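Local coordinates for AT-rich interactive domain-containing protein 4 (Arabidopsis thaliana, PDB 6LQF), which recognises DNA and a methylated histone H3 tail with its ARID-PHD cassette, as part of an ISWI chromatin-remodelling complex that regulates the floral transition, at residues 40-45 against 119-124. Numbering follows the deposited sequence.
Sequences RGHTRL and LLEYEY
Glu121 reaches from helix 120-124 to the turn that follows helix 26-39, and its carboxylate meets both His42 and Arg40. Its CG stands beside the backbone N (chi1 -65°), and the chain then runs out straight. Glu121 CB lies 4.0 Å from Arg40 NH1, and Glu121 CG passes 4.1 Å from Arg40 NH2. At CD the chain comes under the guanidinium: Arg40 NH2 sits 3.4 Å from Glu121 CD, with the two flat groups stacked, their planes 18° apart. Glu121 OE1 accepts a hydrogen bond from His42 NE2 at 2.7 Å, nearly straight at 167°. This proton arrives on the syn side of the carboxylate, somewhat tilted from its plane, whereas OE1 lies almost in the plane of the imidazole. Glu121 OE1 also forms a salt bridge with Arg40 NH2 at 3.4 Å, but from well outside the guanidinium plane, so charge alone acts there. Glu121 OE2 keeps the same 3.4 Å from Arg40 NH2.

Each residue type fits its task. Arginine, bent at chi2 and chi3, folds a broad, flat cation over the acid; histidine offers a ring-edge N-H; glutamate is long enough to reach both. Gly41 between them ends helix 26-39 in a Schellman motif, its positive phi suiting glycine. The neighbouring Tyr122 turns elsewhere, its hydroxyl hydrogen-bonding the zinc ligand Asp32. With an alanine here instead of Glu121, His42 NE2 would probably lose this acceptor and the Arg40 guanidinium this counter-charge, free to swing away from the helix.

The contact thus joins parts of the ARID domain 74 residues apart in sequence, beside the bound DNA, where Arg44 packs on a phosphate. The carboxylate would tend to stabilise a positive imidazole, or at least the tautomer protonated on NE2, while Arg40 probably offsets part of that effect.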
loop_
_atom_site.group_PDB
_atom_site.type_symbol
_atom_site.label_atom_id
_atom_site.label_comp_id
_atom_site.label_asym_id
_atom_site.label_seq_id
_atom_site.Cartn_x
_atom_site.Cartn_y
_atom_site.Cartn_z
ATOM N N ARG A 40 -22.419 -2.965 -2.276
ATOM C CA ARG A 40 -22.064 -4.339 -2.580
ATOM C C ARG A 40 -22.730 -5.370 -1.654
ATOM O O ARG A 40 -22.520 -6.578 -1.760
ATOM C CB ARG A 40 -20.547 -4.475 -2.526
ATOM C CG ARG A 40 -19.813 -3.707 -3.691
ATOM C CD ARG A 40 -20.154 -4.270 -5.063
ATOM N NE ARG A 40 -19.778 -5.678 -5.115
ATOM C CZ ARG A 40 -18.667 -6.162 -5.684
ATOM N NH1 ARG A 40 -17.817 -5.376 -6.324
ATOM N NH2 ARG A 40 -18.434 -7.470 -5.645
ATOM N N GLY A 41 -23.556 -4.868 -0.739
ATOM C CA GLY A 41 -24.282 -5.753 0.140
ATOM C C GLY A 41 -23.553 -6.311 1.348
ATOM O O GLY A 41 -24.093 -7.204 2.028
ATOM N N HIS A 42 -22.398 -5.741 1.697
ATOM C CA HIS A 42 -21.668 -6.246 2.863
ATOM C C HIS A 42 -22.033 -5.449 4.099
ATOM O O HIS A 42 -21.152 -4.818 4.739
ATOM C CB HIS A 42 -20.138 -6.178 2.644
ATOM C CG HIS A 42 -19.666 -6.820 1.368
ATOM N ND1 HIS A 42 -20.009 -8.099 0.972
ATOM C CD2 HIS A 42 -18.864 -6.335 0.397
ATOM C CE1 HIS A 42 -19.448 -8.363 -0.198
ATOM N NE2 HIS A 42 -18.719 -7.319 -0.557
ATOM N N THR A 43 -23.322 -5.439 4.408
ATOM C CA THR A 43 -23.869 -4.641 5.509
ATOM C C THR A 43 -23.192 -4.905 6.853
ATOM O O THR A 43 -22.983 -3.958 7.617
ATOM C CB THR A 43 -25.400 -4.881 5.609
ATOM O OG1 THR A 43 -25.652 -6.275 5.797
ATOM C CG2 THR A 43 -26.050 -4.501 4.323
ATOM N N ARG A 44 -22.744 -6.130 7.104
ATOM C CA ARG A 44 -22.138 -6.441 8.409
ATOM C C ARG A 44 -20.810 -5.712 8.654
ATOM O O ARG A 44 -20.363 -5.569 9.806
ATOM C CB ARG A 44 -21.918 -7.947 8.543
ATOM C CG ARG A 44 -20.756 -8.479 7.735
ATOM C CD ARG A 44 -20.413 -9.923 8.102
ATOM N NE ARG A 44 -19.059 -10.250 7.664
ATOM C CZ ARG A 44 -17.997 -10.197 8.466
ATOM N NH1 ARG A 44 -18.151 -9.843 9.740
ATOM N NH2 ARG A 44 -16.788 -10.507 8.002
ATOM N N LEU A 45 -20.195 -5.223 7.571
ATOM C CA LEU A 45 -18.920 -4.497 7.680
ATOM C C LEU A 45 -19.065 -3.021 8.038
ATOM O O LEU A 45 -18.055 -2.385 8.332
ATOM C CB LEU A 45 -18.142 -4.591 6.369
ATOM C CG LEU A 45 -17.832 -6.021 5.971
ATOM C CD1 LEU A 45 -16.982 -6.007 4.712
ATOM C CD2 LEU A 45 -17.103 -6.726 7.093
ATOM N N LEU A 119 -11.146 -4.114 1.419
ATOM C CA LEU A 119 -10.554 -3.235 0.398
ATOM C C LEU A 119 -10.357 -3.862 -0.971
ATOM O O LEU A 119 -10.181 -3.119 -1.948
ATOM C CB LEU A 119 -9.188 -2.713 0.905
ATOM C CG LEU A 119 -9.242 -1.800 2.137
ATOM C CD1 LEU A 119 -7.784 -1.502 2.649
ATOM C CD2 LEU A 119 -9.966 -0.537 1.733
ATOM N N LEU A 120 -10.427 -5.189 -1.113
ATOM C CA LEU A 120 -10.061 -5.761 -2.407
ATOM C C LEU A 120 -11.058 -5.437 -3.530
ATOM O O LEU A 120 -10.686 -4.983 -4.633
ATOM C CB LEU A 120 -9.898 -7.256 -2.247
ATOM C CG LEU A 120 -9.422 -7.914 -3.516
ATOM C CD1 LEU A 120 -8.118 -7.335 -4.064
ATOM C CD2 LEU A 120 -9.219 -9.384 -3.163
ATOM N N GLU A 121 -12.354 -5.632 -3.242
ATOM C CA GLU A 121 -13.361 -5.243 -4.220
ATOM C C GLU A 121 -13.321 -3.752 -4.504
ATOM O O GLU A 121 -13.459 -3.311 -5.632
ATOM C CB GLU A 121 -14.759 -5.641 -3.720
ATOM C CG GLU A 121 -14.864 -7.153 -3.622
ATOM C CD GLU A 121 -16.216 -7.642 -3.120
ATOM O OE1 GLU A 121 -17.044 -6.821 -2.634
ATOM O OE2 GLU A 121 -16.436 -8.868 -3.253
ATOM N N TYR A 122 -13.108 -2.989 -3.436
ATOM C CA TYR A 122 -12.953 -1.527 -3.614
ATOM C C TYR A 122 -11.810 -1.187 -4.546
ATOM O O TYR A 122 -11.953 -0.346 -5.434
ATOM C CB TYR A 122 -12.765 -0.857 -2.256
ATOM C CG TYR A 122 -12.733 0.668 -2.310
ATOM C CD1 TYR A 122 -11.522 1.361 -2.565
ATOM C CD2 TYR A 122 -13.894 1.403 -2.072
ATOM C CE1 TYR A 122 -11.490 2.711 -2.637
ATOM C CE2 TYR A 122 -13.883 2.792 -2.112
ATOM C CZ TYR A 122 -12.690 3.423 -2.404
ATOM O OH TYR A 122 -12.660 4.793 -2.470
ATOM N N GLU A 123 -10.678 -1.860 -4.353
ATOM C CA GLU A 123 -9.509 -1.609 -5.231
ATOM C C GLU A 123 -9.878 -1.853 -6.703
ATOM O O GLU A 123 -9.570 -1.023 -7.563
ATOM C CB GLU A 123 -8.343 -2.517 -4.844
ATOM C CG GLU A 123 -7.104 -2.315 -5.762
ATOM C CD GLU A 123 -6.110 -3.511 -5.665
ATOM O OE1 GLU A 123 -5.651 -3.858 -4.551
ATOM O OE2 GLU A 123 -5.788 -4.113 -6.705
ATOM N N TYR A 124 -10.542 -2.986 -6.966
ATOM C CA TYR A 124 -10.909 -3.296 -8.352
ATOM C C TYR A 124 -11.879 -2.238 -8.942
ATOM O O TYR A 124 -11.878 -1.964 -10.144
ATOM C CB TYR A 124 -11.560 -4.669 -8.442
ATOM C CG TYR A 124 -10.705 -5.875 -8.041
ATOM C CD1 TYR A 124 -9.319 -5.825 -8.021
ATOM C CD2 TYR A 124 -11.324 -7.053 -7.614
ATOM C CE1 TYR A 124 -8.561 -6.966 -7.657
ATOM C CE2 TYR A 124 -10.592 -8.166 -7.244
ATOM C CZ TYR A 124 -9.221 -8.126 -7.256
ATOM O OH TYR A 124 -8.563 -9.286 -6.861
#